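Local coordinates for GrpU microcompartment shell protein (Pectobacterium wasabiae, PDB 4OLP) that probably builds the shell of a glycyl-radical-type bacterial microcompartment, as a BMC-domain protein with an iron-sulfur cluster binding site, at residues Tyr48-Gln53 and Met89-Asp94. Sequence-based numbering, arbitrary orientation.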
# COMPACT_ATOMS: atom_id res chain seq x y z
N TYR B 48 -19.42 1.08 5.84
CA TYR B 48 -20.13 2.09 6.59
C TYR B 48 -21.63 1.92 6.50
O TYR B 48 -22.34 2.26 7.45
CB TYR B 48 -19.74 3.47 6.10
CG TYR B 48 -18.31 3.75 6.40
CD1 TYR B 48 -17.86 3.75 7.70
CD2 TYR B 48 -17.40 3.98 5.38
CE1 TYR B 48 -16.54 4.01 8.00
CE2 TYR B 48 -16.07 4.23 5.67
CZ TYR B 48 -15.66 4.24 6.98
OH TYR B 48 -14.35 4.50 7.30
N PHE B 49 -22.12 1.39 5.38
CA PHE B 49 -23.54 1.10 5.26
C PHE B 49 -23.96 0.07 6.30
O PHE B 49 -24.87 0.31 7.09
CB PHE B 49 -23.92 0.61 3.86
CG PHE B 49 -25.37 0.30 3.72
CD1 PHE B 49 -26.31 1.32 3.60
CD2 PHE B 49 -25.82 -1.01 3.76
CE1 PHE B 49 -27.67 1.03 3.50
CE2 PHE B 49 -27.18 -1.30 3.66
CZ PHE B 49 -28.10 -0.28 3.53
N TYR B 50 -23.23 -1.03 6.34
CA TYR B 50 -23.57 -2.09 7.27
C TYR B 50 -23.22 -1.75 8.72
O TYR B 50 -23.92 -2.20 9.62
CB TYR B 50 -22.97 -3.42 6.81
CG TYR B 50 -23.72 -4.00 5.62
CD1 TYR B 50 -25.05 -4.36 5.73
CD2 TYR B 50 -23.08 -4.17 4.40
CE1 TYR B 50 -25.73 -4.87 4.64
CE2 TYR B 50 -23.75 -4.68 3.30
CZ TYR B 50 -25.07 -5.03 3.42
OH TYR B 50 -25.73 -5.55 2.32
N ALA B 51 -22.19 -0.94 8.96
CA ALA B 51 -21.86 -0.48 10.32
C ALA B 51 -23.00 0.34 10.90
O ALA B 51 -23.46 0.14 12.02
CB ALA B 51 -20.61 0.36 10.33
N ASP B 52 -23.49 1.24 10.07
CA ASP B 52 -24.53 2.15 10.46
C ASP B 52 -25.76 1.34 10.87
O ASP B 52 -26.39 1.63 11.90
CB ASP B 52 -24.83 3.07 9.29
CG ASP B 52 -26.04 3.94 9.53
OD1 ASP B 52 -25.90 4.92 10.28
OD2 ASP B 52 -27.12 3.62 8.97
N GLN B 53 -26.10 0.33 10.06
CA GLN B 53 -27.17 -0.60 10.36
C GLN B 53 -26.97 -1.16 11.77
O GLN B 53 -27.81 -1.01 12.66
CB GLN B 53 -27.06 -1.80 9.35
CG GLN B 53 -27.46 -1.58 7.89
CD GLN B 53 -28.93 -1.31 7.77
OE1 GLN B 53 -29.44 -0.36 8.36
NE2 GLN B 53 -29.63 -2.16 7.01
N MET B 89 -24.54 -11.14 9.97
CA MET B 89 -23.72 -11.77 8.92
C MET B 89 -24.58 -12.31 7.79
O MET B 89 -24.17 -12.29 6.63
CB MET B 89 -22.88 -12.92 9.49
CG MET B 89 -21.91 -12.50 10.57
SD MET B 89 -20.76 -11.22 10.07
CE MET B 89 -19.45 -12.24 9.40
N ARG B 90 -25.76 -12.80 8.15
CA ARG B 90 -26.74 -13.25 7.19
C ARG B 90 -27.20 -12.10 6.30
O ARG B 90 -27.08 -12.16 5.08
CB ARG B 90 -27.95 -13.81 7.91
CG ARG B 90 -28.45 -15.04 7.20
CD ARG B 90 -29.93 -15.24 7.42
NE ARG B 90 -30.75 -14.21 6.75
CZ ARG B 90 -31.45 -13.27 7.38
NH1 ARG B 90 -31.47 -13.19 8.71
NH2 ARG B 90 -32.16 -12.38 6.67
N ILE B 91 -27.70 -11.03 6.92
CA ILE B 91 -28.15 -9.82 6.22
C ILE B 91 -27.09 -9.29 5.27
O ILE B 91 -27.40 -8.75 4.22
CB ILE B 91 -28.51 -8.72 7.23
CG1 ILE B 91 -29.75 -9.11 8.03
CG2 ILE B 91 -28.68 -7.36 6.56
CD1 ILE B 91 -30.54 -7.98 8.66
N ILE B 92 -25.82 -9.41 5.66
CA ILE B 92 -24.72 -8.89 4.86
C ILE B 92 -24.47 -9.77 3.63
O ILE B 92 -24.10 -9.25 2.59
CB ILE B 92 -23.45 -8.71 5.73
CG1 ILE B 92 -23.66 -7.59 6.75
CG2 ILE B 92 -22.24 -8.38 4.88
CD1 ILE B 92 -22.78 -7.71 7.98
N GLU B 93 -24.71 -11.07 3.74
CA GLU B 93 -24.68 -11.99 2.58
C GLU B 93 -25.75 -11.67 1.51
O GLU B 93 -25.71 -12.21 0.41
CB GLU B 93 -24.86 -13.45 3.04
CG GLU B 93 -24.32 -14.57 2.15
CD GLU B 93 -22.88 -14.39 1.71
OE1 GLU B 93 -22.51 -14.34 0.49
OE2 GLU B 93 -22.11 -14.32 2.66
N ASP B 94 -26.70 -10.79 1.82
CA ASP B 94 -27.72 -10.34 0.90
C ASP B 94 -27.53 -8.86 0.52
O ASP B 94 -26.53 -8.46 -0.11
CB ASP B 94 -29.06 -10.52 1.65
CG ASP B 94 -30.24 -10.68 0.73
OD1 ASP B 94 -30.71 -11.81 0.46
OD2 ASP B 94 -30.69 -9.63 0.26
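Y50 of helix 44-56 reaches across to I92 of helix 82-92. The methylene CG1 of I92 lies over one face of the Y50 ring. It stands 3.9 Å from the ring centroid and 20° off the ring normal, which makes a CH-pi contact. CG1 is offset toward the rim, and the nearest ring atom is Y50 CD1, 3.7 Å from I92 CG1. The two side chains run past each other in opposite directions. The tyrosine has CG anti to its carbonyl carbon (chi1 -74°), with the ring extended toward helix 82-92. At its far end CZ passes the I92 backbone, 4.1 Å from I92 CA. I91 adds a looser apolar touch: its methyl CG2 is 4.3 Å from Y50 CE1. The Y50 hydroxyl ends near the carbonyl oxygens of I91, I92 and D94, with Y50 OH 3.9 Å from D94 O, too far for a hydrogen bond. The contact is small, with 182 Å² buried in total.

Both helices belong to the BMC domain, the building unit of bacterial microcompartment shells. They pack on its antiparallel sheet. Y50 and I92 join the C-terminal part of helix 82-92 to the middle of helix 44-56.

On the opposite face of the Y50 ring lies F49 CD2, 3.8 Å above the plane and over its centre. The ring is thus held between its own neighbour in sequence and I92. Beneath I92 are I40 of strand 36-42 and I78 of strand 74-80, which join it to the sheet. M89, one turn earlier, also rests on I40 and I78. R4 NH2 of the second subunit makes a weak hydrogen bond with Y50 OH, and the same R4 packs on F49.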